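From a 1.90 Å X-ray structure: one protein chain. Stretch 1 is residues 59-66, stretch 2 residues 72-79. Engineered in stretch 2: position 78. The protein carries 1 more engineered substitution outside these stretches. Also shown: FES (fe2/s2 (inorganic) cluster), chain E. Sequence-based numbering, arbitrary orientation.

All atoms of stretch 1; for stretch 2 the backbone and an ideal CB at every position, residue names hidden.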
# COMPACT_ATOMS: atom_id res chain seq x y z
N MET A 59 1.21 -15.41 -6.28
CA MET A 59 0.28 -14.28 -6.36
C MET A 59 -0.08 -13.83 -4.94
O MET A 59 -0.42 -14.66 -4.09
CB MET A 59 -1.01 -14.70 -7.07
CG MET A 59 -0.81 -15.21 -8.48
SD MET A 59 -0.05 -13.97 -9.55
CE MET A 59 -1.23 -12.59 -9.33
N VAL A 60 0.02 -12.53 -4.65
CA VAL A 60 -0.42 -12.00 -3.37
C VAL A 60 -1.35 -10.83 -3.65
O VAL A 60 -1.43 -10.33 -4.76
CB VAL A 60 0.74 -11.54 -2.49
CG1 VAL A 60 1.72 -12.69 -2.24
CG2 VAL A 60 1.42 -10.36 -3.12
N ALA A 61 -2.03 -10.38 -2.62
CA ALA A 61 -2.87 -9.18 -2.70
C ALA A 61 -2.27 -8.12 -1.79
O ALA A 61 -2.16 -8.34 -0.58
CB ALA A 61 -4.30 -9.49 -2.28
N LEU A 62 -1.79 -7.02 -2.37
CA LEU A 62 -1.17 -5.94 -1.60
C LEU A 62 -2.17 -4.82 -1.29
O LEU A 62 -3.00 -4.46 -2.11
CB LEU A 62 0.05 -5.37 -2.34
CG LEU A 62 1.19 -6.42 -2.49
CD1 LEU A 62 2.39 -5.92 -3.21
CD2 LEU A 62 1.53 -7.10 -1.18
N CYS A 63 -2.02 -4.23 -0.11
CA CYS A 63 -3.00 -3.29 0.40
C CYS A 63 -2.83 -1.93 -0.27
O CYS A 63 -1.70 -1.40 -0.38
CB CYS A 63 -2.84 -3.17 1.92
SG CYS A 63 -3.84 -1.89 2.68
N THR A 64 -3.96 -1.38 -0.71
CA THR A 64 -4.04 -0.05 -1.30
C THR A 64 -4.79 0.95 -0.41
O THR A 64 -4.57 2.16 -0.55
CB THR A 64 -4.78 -0.12 -2.65
OG1 THR A 64 -6.06 -0.72 -2.42
CG2 THR A 64 -4.01 -0.94 -3.69
N CYS A 65 -5.70 0.48 0.45
CA CYS A 65 -6.38 1.41 1.38
C CYS A 65 -5.47 1.93 2.48
O CYS A 65 -5.80 2.95 3.12
CB CYS A 65 -7.59 0.75 2.02
SG CYS A 65 -7.17 -0.53 3.31
N LYS A 66 -4.32 1.29 2.66
CA LYS A 66 -3.23 1.55 3.59
C LYS A 66 -3.63 1.35 5.05
O LYS A 66 -2.83 1.68 5.94
CB LYS A 66 -2.61 2.95 3.39
CG LYS A 66 -2.20 3.25 1.91
CD LYS A 66 -1.44 2.09 1.28
CE LYS A 66 -1.04 2.37 -0.16
NZ LYS A 66 -0.41 1.13 -0.78
N UNK A 72 2.78 -5.68 4.21
CA UNK A 72 2.16 -4.95 3.08
C UNK A 72 0.85 -5.57 2.54
O UNK A 72 0.29 -5.09 1.56
CB UNK A 72 3.17 -4.87 1.93
N UNK A 73 0.39 -6.66 3.15
CA UNK A 73 -0.65 -7.49 2.55
C UNK A 73 -2.04 -6.99 2.93
O UNK A 73 -2.27 -6.48 4.03
CB UNK A 73 -0.48 -8.95 2.98
N UNK A 74 -2.98 -7.22 2.02
CA UNK A 74 -4.40 -7.00 2.28
C UNK A 74 -4.85 -7.97 3.35
O UNK A 74 -4.58 -9.17 3.26
CB UNK A 74 -5.23 -7.17 1.01
N UNK A 75 -5.49 -7.47 4.39
CA UNK A 75 -6.07 -8.35 5.39
C UNK A 75 -7.57 -8.18 5.46
O UNK A 75 -8.18 -8.58 6.45
CB UNK A 75 -5.45 -8.09 6.76
N UNK A 76 -8.18 -7.53 4.47
CA UNK A 76 -9.62 -7.41 4.45
C UNK A 76 -10.19 -6.26 5.26
O UNK A 76 -11.41 -6.09 5.30
CB UNK A 76 -10.23 -8.72 4.95
N UNK A 77 -9.33 -5.46 5.89
CA UNK A 77 -9.77 -4.21 6.52
C UNK A 77 -10.50 -3.32 5.51
O UNK A 77 -11.46 -2.64 5.87
CB UNK A 77 -8.58 -3.46 7.11
N UNK A 78 -10.06 -3.34 4.25
CA UNK A 78 -10.79 -2.66 3.17
C UNK A 78 -12.24 -3.07 3.06
O UNK A 78 -13.03 -2.34 2.46
CB UNK A 78 -10.10 -2.93 1.83
N UNK A 79 -12.59 -4.22 3.61
CA UNK A 79 -13.97 -4.69 3.54
C UNK A 79 -14.87 -4.02 4.58
O UNK A 79 -16.09 -4.10 4.50
CB UNK A 79 -14.01 -6.21 3.73
FE1 FES E . -7.40 -4.75 1.73
FE2 FES E . -6.05 -2.45 2.50
S1 FES E . -6.68 -3.07 0.45
S2 FES E . -6.70 -4.16 3.74

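Position 72 has phi/psi of -84/2 and a CA-to-CB bond running sideways to stretch 1, its ideal CB 4.2 Å from Leu62 CD2. Its carbonyl accepts the hydrogen bond from Cys63 N (N to O 3.0 Å, 173° at the hydrogen), which any residue could do. The leucine methyl favours something apolar and compact; proline, valine or alanine would suit. The residue is Pro72, preceded by a cis peptide bond, and its CG lies 4.1 Å from Leu62 CD2.

Position 73 is bridged to Leu62, with CA atoms 4.5 Å apart. The ideal CB points away overall, yet is 4.0 Å from Ala61 O. A short side chain would add little, whereas a long apolar or aromatic one could turn back along Leu62 and Val60. The residue is Tyr73; at chi1 -56° (m) its CD1 reaches 3.8 Å from Leu62 CD2 and its CE1 4.1 Å from Val60 CB, the valine lying at the ring edge.

At position 74 the backbone N donates to Ala61 O (2.9 Å, 176°), completing a nearly linear pair with the bond at 72. The ideal CB points sideways, 3.7 Å from Ala61 O, and sits on the FE1 side of the cluster. FE2 already has Cys63 and Cys65, so a metal ligand is expected here, cysteine or perhaps histidine. Cys74 adopts chi1 179° (t) and binds through SG to FE1 at 2.4 Å; its CB packs 4.1 Å from Ala61 CB.

Position 75 points away from stretch 1, so many polar residues would fit. Asp75 uses OD1 to accept from the backbone N of 77 at 3.0 Å.

Position 76, at phi/psi 85/1, would jam a CB against the preceding carbonyl O, which calls for glycine. Gly76 makes a weak hydrogen bond from its N to Cys74 SG (3.5 Å).

Position 77 opens a 3-10 segment and points toward stretch 1, but its ideal CB stops 5.0 Å from Cys65 SG; small or polar residues would suit. Thr77 turns OG1 to Asp75 OD1, donating at 2.6 Å.

Position 78 points toward stretch 1, its ideal CB 4.1 Å from Cys65 SG and close to FE1, which still lacks a protein ligand after Cys74. Cysteine or histidine could serve. The deposited Cys78 is an engineered substitution for histidine; with chi1 47° (p), its SG binds FE1 at 2.4 Å.

Position 79 is beyond reach of stretch 1, which sets no preference. Arg79 contributes its N, bonded to Gly76 O at 2.8 Å.

Stretch 2, residues 72-79: PYCDGTCR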
# COMPACT_ATOMS: atom_id res chain seq x y z
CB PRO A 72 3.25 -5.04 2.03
CG PRO A 72 3.74 -6.42 2.23
CD PRO A 72 3.89 -6.50 3.74
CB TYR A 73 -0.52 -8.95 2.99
CG TYR A 73 0.84 -9.52 2.70
CD1 TYR A 73 1.18 -9.81 1.41
CD2 TYR A 73 1.80 -9.70 3.70
CE1 TYR A 73 2.42 -10.33 1.08
CE2 TYR A 73 3.09 -10.22 3.37
CZ TYR A 73 3.36 -10.52 2.04
OH TYR A 73 4.58 -11.04 1.62
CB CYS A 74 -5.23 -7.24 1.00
SG CYS A 74 -7.01 -7.01 1.23
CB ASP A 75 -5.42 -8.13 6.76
CG ASP A 75 -5.83 -6.83 7.42
OD1 ASP A 75 -6.54 -5.99 6.79
OD2 ASP A 75 -5.41 -6.61 8.58
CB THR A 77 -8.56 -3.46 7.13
OG1 THR A 77 -7.94 -4.28 8.09
CG2 THR A 77 -8.98 -2.17 7.84
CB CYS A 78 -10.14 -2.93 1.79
SG CYS A 78 -9.77 -4.72 1.50
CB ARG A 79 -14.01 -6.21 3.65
CG ARG A 79 -13.30 -6.87 2.48
CD ARG A 79 -13.45 -8.38 2.45
NE ARG A 79 -13.41 -8.87 1.08
CZ ARG A 79 -12.29 -9.10 0.40
NH1 ARG A 79 -11.09 -8.91 0.95
NH2 ARG A 79 -12.37 -9.54 -0.84
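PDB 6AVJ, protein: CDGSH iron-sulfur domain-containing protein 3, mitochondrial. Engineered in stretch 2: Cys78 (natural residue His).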